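Local coordinates for protein geranyltranstransferase (Legionella pneumophila subsp. pneumophila, PDB 3LOM) that probably makes farnesyl diphosphate, and perhaps geranylgeranyl diphosphate, by magnesium-dependent prenyl chain elongation, at residues H273-I276 and A277-L281; K254-F257 and A258-F261. One frame throughout, in Å; residues are numbered along the deposited sequence.

Contact 1: residues H273-I276 and A277-L281; sequences HYQI and AMDSL
Ala277 N donates to His273 O at 3.0 Å, one turn back along helix 263-279. The methyl of Ala277 lies over the same turn, with CB 3.3 Å from Tyr274 O. Met278 follows with a shorter and straighter bond: its N is 2.8 Å from Tyr274 O, with an N-H...O angle of 163°. Its CG swings to the side of its own backbone N (chi1 -68°). This brings CG to 3.2 Å from Tyr274 O, while the sulfur end bends away from the turn. Asp279 N donates to Gln275 O at 3.1 Å. The carboxylate of Asp279 leans back over Gln275, and its plane stands 73° from that of the side-chain amide. OD2 of Asp279 also has a long, weak ion pair with Arg282. Ser280 N closes the ladder on Ile276 O at 3.2 Å, but the bond is weak. The i to i+4 pattern is thus weaker at this last bond. Ser280 OG is held by Ala214 O of helix 209-236. The same helix receives His273, whose ND1 bonds to His221, and Tyr274, whose OH bonds to Gln229. Helix 289-303 packs against Tyr274 and Met278, so this last part of helix 263-279 lies against both helices.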
# COMPACT_ATOMS: atom_id res chain seq x y z
N HIS A 273 11.18 27.10 -16.46
CA HIS A 273 10.58 26.39 -15.32
C HIS A 273 11.48 26.33 -14.09
O HIS A 273 11.00 26.44 -12.95
CB HIS A 273 10.06 25.01 -15.72
CG HIS A 273 8.73 25.06 -16.41
ND1 HIS A 273 7.56 25.34 -15.74
CD2 HIS A 273 8.39 24.89 -17.71
CE1 HIS A 273 6.55 25.33 -16.60
NE2 HIS A 273 7.03 25.05 -17.80
N TYR A 274 12.79 26.17 -14.32
CA TYR A 274 13.79 26.26 -13.24
C TYR A 274 13.89 27.67 -12.67
O TYR A 274 14.04 27.83 -11.46
CB TYR A 274 15.17 25.80 -13.72
CG TYR A 274 15.47 24.35 -13.40
CD1 TYR A 274 15.54 23.90 -12.08
CD2 TYR A 274 15.68 23.42 -14.42
CE1 TYR A 274 15.80 22.57 -11.79
CE2 TYR A 274 15.94 22.09 -14.14
CZ TYR A 274 16.00 21.67 -12.82
OH TYR A 274 16.25 20.35 -12.53
N GLN A 275 13.81 28.67 -13.54
CA GLN A 275 13.84 30.08 -13.15
C GLN A 275 12.66 30.42 -12.24
O GLN A 275 12.85 31.09 -11.22
CB GLN A 275 13.84 30.98 -14.40
CG GLN A 275 14.29 32.42 -14.18
CD GLN A 275 13.15 33.37 -13.83
OE1 GLN A 275 13.35 34.35 -13.11
NE2 GLN A 275 11.95 33.09 -14.34
N ILE A 276 11.47 29.94 -12.60
CA ILE A 276 10.27 30.11 -11.79
C ILE A 276 10.45 29.41 -10.44
O ILE A 276 10.06 29.94 -9.39
CB ILE A 276 8.97 29.62 -12.54
CG1 ILE A 276 8.73 30.41 -13.84
CG2 ILE A 276 7.73 29.69 -11.65
CD1 ILE A 276 8.66 31.94 -13.71
N ALA A 277 11.06 28.22 -10.48
CA ALA A 277 11.36 27.46 -9.26
C ALA A 277 12.34 28.19 -8.33
O ALA A 277 12.09 28.27 -7.12
CB ALA A 277 11.88 26.06 -9.62
N MET A 278 13.42 28.74 -8.90
CA MET A 278 14.40 29.58 -8.17
C MET A 278 13.75 30.76 -7.45
O MET A 278 13.96 30.97 -6.26
CB MET A 278 15.45 30.13 -9.13
CG MET A 278 16.40 29.12 -9.73
SD MET A 278 17.49 28.37 -8.53
CE MET A 278 18.69 27.67 -9.66
N ASP A 279 12.94 31.51 -8.20
CA ASP A 279 12.30 32.75 -7.74
C ASP A 279 11.23 32.54 -6.67
O ASP A 279 10.84 33.49 -5.98
CB ASP A 279 11.70 33.50 -8.93
CG ASP A 279 12.75 34.16 -9.81
OD1 ASP A 279 13.87 33.61 -9.96
OD2 ASP A 279 12.46 35.25 -10.35
N SER A 280 10.76 31.30 -6.54
CA SER A 280 9.71 30.95 -5.59
C SER A 280 10.19 30.92 -4.13
O SER A 280 9.37 30.96 -3.21
CB SER A 280 9.10 29.59 -5.97
OG SER A 280 7.93 29.32 -5.24
N LEU A 281 11.50 30.85 -3.94
CA LEU A 281 12.10 30.66 -2.62
C LEU A 281 12.69 31.95 -2.05
O LEU A 281 13.27 31.94 -0.96
CB LEU A 281 13.18 29.58 -2.68
CG LEU A 281 12.85 28.32 -3.49
CD1 LEU A 281 14.11 27.76 -4.12
CD2 LEU A 281 12.11 27.28 -2.64

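Contact 2: residues K254-F257 and A258-F261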
# COMPACT_ATOMS: atom_id res chain seq x y z
N LYS A 254 5.33 6.95 -30.38
CA LYS A 254 5.68 7.49 -29.07
C LYS A 254 5.52 9.01 -28.98
O LYS A 254 5.49 9.70 -30.00
CB LYS A 254 7.10 7.08 -28.67
CG LYS A 254 7.16 6.04 -27.56
CD LYS A 254 6.87 6.67 -26.19
CE LYS A 254 7.13 5.70 -25.06
NZ LYS A 254 7.09 6.38 -23.73
N THR A 255 5.43 9.51 -27.75
CA THR A 255 5.35 10.96 -27.49
C THR A 255 6.02 11.36 -26.18
O THR A 255 5.72 10.81 -25.11
CB THR A 255 3.90 11.49 -27.56
OG1 THR A 255 3.83 12.78 -26.92
CG2 THR A 255 2.93 10.54 -26.87
N THR A 256 6.93 12.32 -26.27
CA THR A 256 7.63 12.89 -25.12
C THR A 256 7.61 14.42 -25.23
O THR A 256 7.14 14.97 -26.24
CB THR A 256 9.11 12.44 -25.06
OG1 THR A 256 9.77 12.80 -26.27
CG2 THR A 256 9.23 10.93 -24.83
N PHE A 257 8.13 15.09 -24.21
CA PHE A 257 8.39 16.53 -24.29
C PHE A 257 9.38 16.84 -25.42
O PHE A 257 9.35 17.93 -25.99
CB PHE A 257 8.92 17.08 -22.96
CG PHE A 257 7.86 17.25 -21.90
CD1 PHE A 257 6.92 18.27 -21.99
CD2 PHE A 257 7.81 16.39 -20.81
CE1 PHE A 257 5.93 18.43 -21.01
CE2 PHE A 257 6.84 16.54 -19.82
CZ PHE A 257 5.89 17.56 -19.92
N ALA A 258 10.22 15.86 -25.74
CA ALA A 258 11.23 15.99 -26.79
C ALA A 258 10.70 15.68 -28.19
O ALA A 258 11.45 15.78 -29.17
CB ALA A 258 12.43 15.12 -26.47
N THR A 259 9.44 15.28 -28.29
CA THR A 259 8.80 15.11 -29.59
C THR A 259 7.81 16.24 -29.84
O THR A 259 7.48 16.55 -30.99
CB THR A 259 8.06 13.75 -29.71
OG1 THR A 259 7.06 13.65 -28.69
CG2 THR A 259 9.04 12.58 -29.60
N LEU A 260 7.36 16.86 -28.75
CA LEU A 260 6.39 17.95 -28.83
C LEU A 260 7.06 19.32 -28.82
O LEU A 260 6.56 20.26 -29.43
CB LEU A 260 5.35 17.83 -27.71
CG LEU A 260 4.00 17.21 -28.07
CD1 LEU A 260 4.08 15.98 -28.99
CD2 LEU A 260 3.24 16.86 -26.81
N PHE A 261 8.18 19.44 -28.11
CA PHE A 261 9.04 20.62 -28.21
C PHE A 261 10.29 20.23 -28.96
O PHE A 261 10.76 19.10 -28.85
CB PHE A 261 9.43 21.15 -26.83
CG PHE A 261 8.27 21.57 -25.99
CD1 PHE A 261 7.77 20.73 -25.00
CD2 PHE A 261 7.68 22.82 -26.17
CE1 PHE A 261 6.70 21.11 -24.22
CE2 PHE A 261 6.60 23.21 -25.39
CZ PHE A 261 6.11 22.36 -24.41
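Thr256 and Thr259 form a capping box at the start of helix 257-260. Thr256 N donates to Thr259 OG1 at 2.8 Å, with a nearly straight N-H...O angle of 160°. As the N-cap residue, Thr256 also accepts a weak bond at OG1 from Ala258 N, 3.1 Å away. Both hydroxyls sit between their own backbone N and carbonyl carbon (chi1 57° and 59°), which turns each OG1 to its backbone donor. Thr256 O is gripped twice, by Thr259 N and Leu260 N, from the same face of its plane. Thr259 N stands well above that plane, whereas Leu260 N is only tilted from it. Phe261 N donates to Phe257 O at 2.9 Å and closes the short helix. The two phenyl groups run side by side and meet edge to edge, CD1 of Phe257 lying 3.6 Å from CE1 of Phe261. Behind the cap, Thr255 OG1 is buried without a polar partner, 3.8 Å from Leu260 CD1. Asp231 of helix 209-236, in the DDYLD sequence that matches the family's second aspartate-rich motif, accepts from Phe257 N. Leu181 of helix 178-201 meets Phe257 and Leu260, while Ala258 and Phe261 touch Leu266 of helix 263-279.

From the N terminus, contact 2 comes first, at 254-261, just after the unmodelled residues 239-253. It starts the short helix 257-260. The chain then runs directly into helix 263-279, and contact 1 lies at that helix's far end. The two contacts are in series and neither nest nor cross. Each is a turn within one continuous run, so neither closes a long loop. The centres of contact 1 and contact 2 are about 23 Å apart, and the two do not touch. Helix 209-236 is their common support: Leu224 and Met228 meet Phe257 in contact 2 and His273 in contact 1. Contact 2 also reaches helix 178-201, and contact 1 reaches helix 289-303.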